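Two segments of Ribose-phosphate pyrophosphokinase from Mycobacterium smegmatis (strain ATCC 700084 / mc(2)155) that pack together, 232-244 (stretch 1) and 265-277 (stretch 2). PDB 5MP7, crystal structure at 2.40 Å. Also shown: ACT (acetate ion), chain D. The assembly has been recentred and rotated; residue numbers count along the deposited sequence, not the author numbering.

Stretch 1 232-244: MIDTGGTIAGAVN
Stretch 2 (265-277) DPAPQRLAECGAR

Two helical segments of one chain run nearly parallel and pack through small and apolar side chains, with a single weak hydrogen bond across the contact. Stretch 1 leaves a strand (232-233), turns through a loop and enters helix 237-244. Stretch 2 forms helix 267-273 and then a loop. The helix axes make an angle of 9° and approach to 9.8 Å. The contact buries 535 Å², both sides summed.

The register starts where both helices begin, with Gly236 and Pro266 at the N-cap positions. Gly236 CA lies 4.7 Å from Ala267 CA. Further along, Ala240 CA is 6.3 Å from Cys274 CA, and Val243 CA is 6.8 Å from Gly275 CA. Gly236 has phi/psi 84/9, which favours glycine. A CB there would sit 3.4 Å from Ala267 CB, a tight fit. Ala267 points toward stretch 1, and its CB lies 3.2 Å from Thr235 O.

Arg270 also points toward stretch 1. Its chi1 to chi3 are off-rotamer, at -95°, -130° and -93°. Its NH2 donates the weak hydrogen bond to Thr235 O, at 3.3 Å and 132°. Ala240 CB lies 4.2 Å from Arg270 CD, against the aliphatic part of the arginine.

Leu271 (chi1 m, chi2 t) brings its end nearer to stretch 1. Its CD1 is 4.0 Å from Ile233 CG2, and its CD2 is 4.4 Å from Ile239 CG2. Both isoleucines are m, t. All three residues are buried, so these apolar contacts keep their methyl groups from water. Val243 (t) closes the far end. Its CG2 meets Cys274 SG at 4.0 Å, an apolar contact, and its CG1 lies 3.8 Å from Gly275 N. Cys274 (p) leaves helical geometry with phi/psi -77/168.

An acetate, probably from the crystallisation liquor, binds stretch 1. Its OXT accepts hydrogen bonds from Thr235 N (3.0 Å) and Thr235 OG1 (2.7 Å).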

# COMPACT_ATOMS: atom_id res chain seq x y z
N MET A 232 11.89 -15.12 62.49
CA MET A 232 11.76 -15.55 61.11
C MET A 232 13.12 -15.67 60.46
O MET A 232 14.08 -15.08 60.92
CB MET A 232 10.92 -14.55 60.32
CG MET A 232 11.61 -13.24 60.03
SD MET A 232 10.66 -12.20 58.93
CE MET A 232 9.32 -11.66 60.02
N ILE A 233 13.18 -16.42 59.37
CA ILE A 233 14.35 -16.43 58.52
C ILE A 233 13.89 -15.97 57.17
O ILE A 233 13.04 -16.63 56.56
CB ILE A 233 14.91 -17.85 58.39
CG1 ILE A 233 15.25 -18.42 59.76
CG2 ILE A 233 16.15 -17.84 57.51
CD1 ILE A 233 15.35 -19.93 59.77
N ASP A 234 14.45 -14.86 56.68
CA ASP A 234 14.10 -14.37 55.36
C ASP A 234 15.12 -14.73 54.27
O ASP A 234 14.89 -15.68 53.53
CB ASP A 234 13.79 -12.87 55.40
CG ASP A 234 13.25 -12.37 54.09
OD1 ASP A 234 12.79 -13.17 53.27
OD2 ASP A 234 13.27 -11.17 53.89
N THR A 235 16.20 -13.96 54.11
CA THR A 235 17.25 -14.27 53.10
C THR A 235 18.35 -15.14 53.69
O THR A 235 19.13 -15.74 52.94
CB THR A 235 17.92 -12.99 52.56
OG1 THR A 235 18.45 -12.23 53.66
CG2 THR A 235 16.89 -12.15 51.82
N GLY A 236 18.39 -15.24 55.02
CA GLY A 236 19.37 -16.05 55.72
C GLY A 236 20.71 -15.34 55.94
O GLY A 236 21.66 -15.96 56.41
N GLY A 237 20.79 -14.04 55.65
CA GLY A 237 22.05 -13.30 55.76
C GLY A 237 22.53 -13.14 57.19
O GLY A 237 23.64 -13.52 57.51
N THR A 238 21.67 -12.59 58.03
CA THR A 238 21.97 -12.35 59.43
C THR A 238 22.23 -13.65 60.12
O THR A 238 23.17 -13.76 60.88
CB THR A 238 20.77 -11.68 60.14
OG1 THR A 238 20.64 -10.32 59.70
CG2 THR A 238 20.87 -11.72 61.69
N ILE A 239 21.37 -14.63 59.90
CA ILE A 239 21.49 -15.89 60.59
C ILE A 239 22.74 -16.67 60.15
O ILE A 239 23.40 -17.24 61.00
CB ILE A 239 20.18 -16.70 60.50
CG1 ILE A 239 19.14 -16.02 61.39
CG2 ILE A 239 20.34 -18.12 61.01
CD1 ILE A 239 17.72 -16.47 61.15
N ALA A 240 23.06 -16.67 58.85
CA ALA A 240 24.27 -17.36 58.39
C ALA A 240 25.50 -16.69 58.97
O ALA A 240 26.41 -17.37 59.38
CB ALA A 240 24.37 -17.38 56.89
N GLY A 241 25.49 -15.36 59.03
CA GLY A 241 26.57 -14.59 59.65
C GLY A 241 26.78 -15.00 61.11
O GLY A 241 27.92 -15.15 61.55
N ALA A 242 25.69 -15.20 61.83
CA ALA A 242 25.77 -15.58 63.21
C ALA A 242 26.36 -16.99 63.39
O ALA A 242 27.09 -17.23 64.33
CB ALA A 242 24.41 -15.46 63.88
N VAL A 243 26.03 -17.89 62.49
CA VAL A 243 26.54 -19.26 62.57
C VAL A 243 28.05 -19.25 62.44
O VAL A 243 28.72 -19.90 63.22
CB VAL A 243 25.95 -20.15 61.47
CG1 VAL A 243 26.68 -21.49 61.38
CG2 VAL A 243 24.48 -20.40 61.77
N ASN A 244 28.53 -18.51 61.45
CA ASN A 244 29.95 -18.42 61.17
C ASN A 244 30.72 -17.79 62.36
O ASN A 244 31.81 -18.22 62.71
CB ASN A 244 30.16 -17.60 59.90
CG ASN A 244 31.59 -17.10 59.77
OD1 ASN A 244 32.49 -17.91 59.65
ND2 ASN A 244 31.81 -15.77 59.82
N ASP A 265 14.98 -16.39 48.23
CA ASP A 265 16.24 -16.23 47.47
C ASP A 265 17.25 -17.35 47.71
O ASP A 265 16.92 -18.54 47.46
CB ASP A 265 16.79 -14.77 47.52
CG ASP A 265 16.91 -14.16 48.94
OD1 ASP A 265 15.99 -13.52 49.44
OD2 ASP A 265 17.96 -14.25 49.55
N PRO A 266 18.45 -17.02 48.22
CA PRO A 266 19.52 -17.97 48.42
C PRO A 266 19.52 -18.60 49.83
O PRO A 266 20.48 -19.29 50.17
CB PRO A 266 20.74 -17.08 48.24
CG PRO A 266 20.31 -15.80 48.85
CD PRO A 266 18.86 -15.72 48.75
N ALA A 267 18.47 -18.36 50.63
CA ALA A 267 18.46 -18.81 52.01
C ALA A 267 18.60 -20.32 52.13
O ALA A 267 19.37 -20.77 52.93
CB ALA A 267 17.22 -18.35 52.75
N PRO A 268 17.88 -21.08 51.31
CA PRO A 268 18.06 -22.54 51.37
C PRO A 268 19.50 -22.99 51.11
O PRO A 268 20.05 -23.78 51.84
CB PRO A 268 17.13 -23.05 50.29
CG PRO A 268 16.13 -21.95 50.13
CD PRO A 268 16.88 -20.69 50.30
N GLN A 269 20.10 -22.46 50.07
CA GLN A 269 21.49 -22.73 49.75
C GLN A 269 22.46 -22.22 50.84
O GLN A 269 23.40 -22.91 51.24
CB GLN A 269 21.74 -22.07 48.40
CG GLN A 269 23.21 -21.77 48.13
CD GLN A 269 23.74 -22.80 47.17
OE1 GLN A 269 23.27 -22.88 46.02
NE2 GLN A 269 24.65 -23.66 47.64
N ARG A 270 22.21 -20.99 51.31
CA ARG A 270 22.97 -20.34 52.39
C ARG A 270 22.96 -21.14 53.69
O ARG A 270 24.03 -21.40 54.28
CB ARG A 270 22.41 -18.92 52.64
CG ARG A 270 23.19 -17.86 51.86
CD ARG A 270 23.60 -16.71 52.77
NE ARG A 270 22.63 -15.65 52.73
CZ ARG A 270 22.63 -14.58 51.94
NH1 ARG A 270 23.57 -14.36 51.02
NH2 ARG A 270 21.63 -13.71 52.06
N LEU A 271 21.78 -21.60 54.08
CA LEU A 271 21.64 -22.36 55.31
C LEU A 271 22.15 -23.80 55.25
O LEU A 271 22.74 -24.29 56.22
CB LEU A 271 20.20 -22.37 55.75
CG LEU A 271 19.64 -20.99 56.07
CD1 LEU A 271 18.14 -21.10 56.29
CD2 LEU A 271 20.29 -20.41 57.31
N ALA A 272 21.95 -24.44 54.11
CA ALA A 272 22.49 -25.79 53.88
C ALA A 272 24.03 -25.83 53.89
O ALA A 272 24.61 -26.80 54.36
CB ALA A 272 21.95 -26.35 52.57
N GLU A 273 24.68 -24.76 53.40
CA GLU A 273 26.14 -24.65 53.30
C GLU A 273 26.78 -24.06 54.53
O GLU A 273 27.99 -24.20 54.71
CB GLU A 273 26.55 -23.77 52.13
CG GLU A 273 26.37 -24.46 50.78
CD GLU A 273 26.61 -23.53 49.60
OE1 GLU A 273 27.04 -22.37 49.80
OE2 GLU A 273 26.32 -23.96 48.46
N CYS A 274 26.01 -23.41 55.38
CA CYS A 274 26.58 -22.95 56.65
C CYS A 274 26.67 -24.18 57.58
O CYS A 274 26.10 -25.25 57.33
CB CYS A 274 25.74 -21.81 57.27
SG CYS A 274 24.29 -22.34 58.23
N GLY A 275 27.37 -24.05 58.68
CA GLY A 275 27.63 -25.24 59.47
C GLY A 275 26.46 -25.89 60.20
O GLY A 275 26.66 -26.89 60.87
N ALA A 276 25.26 -25.30 60.16
CA ALA A 276 24.26 -25.67 61.15
C ALA A 276 23.82 -27.11 61.02
O ALA A 276 23.59 -27.59 59.94
CB ALA A 276 23.07 -24.75 61.07
N ARG A 277 23.72 -27.77 62.15
CA ARG A 277 23.32 -29.15 62.21
C ARG A 277 21.84 -29.32 61.90
O ARG A 277 21.43 -30.31 61.33
CB ARG A 277 23.60 -29.68 63.62
CG ARG A 277 23.72 -31.17 63.67
CD ARG A 277 23.52 -31.75 65.06
NE ARG A 277 22.52 -32.83 64.93
CZ ARG A 277 22.39 -33.90 65.71
NH1 ARG A 277 23.27 -34.20 66.68
NH2 ARG A 277 21.38 -34.73 65.47
C ACT D . 17.69 -11.91 56.99
O ACT D . 17.84 -13.06 57.54
OXT ACT D . 17.09 -11.74 55.90
CH3 ACT D . 18.24 -10.65 57.59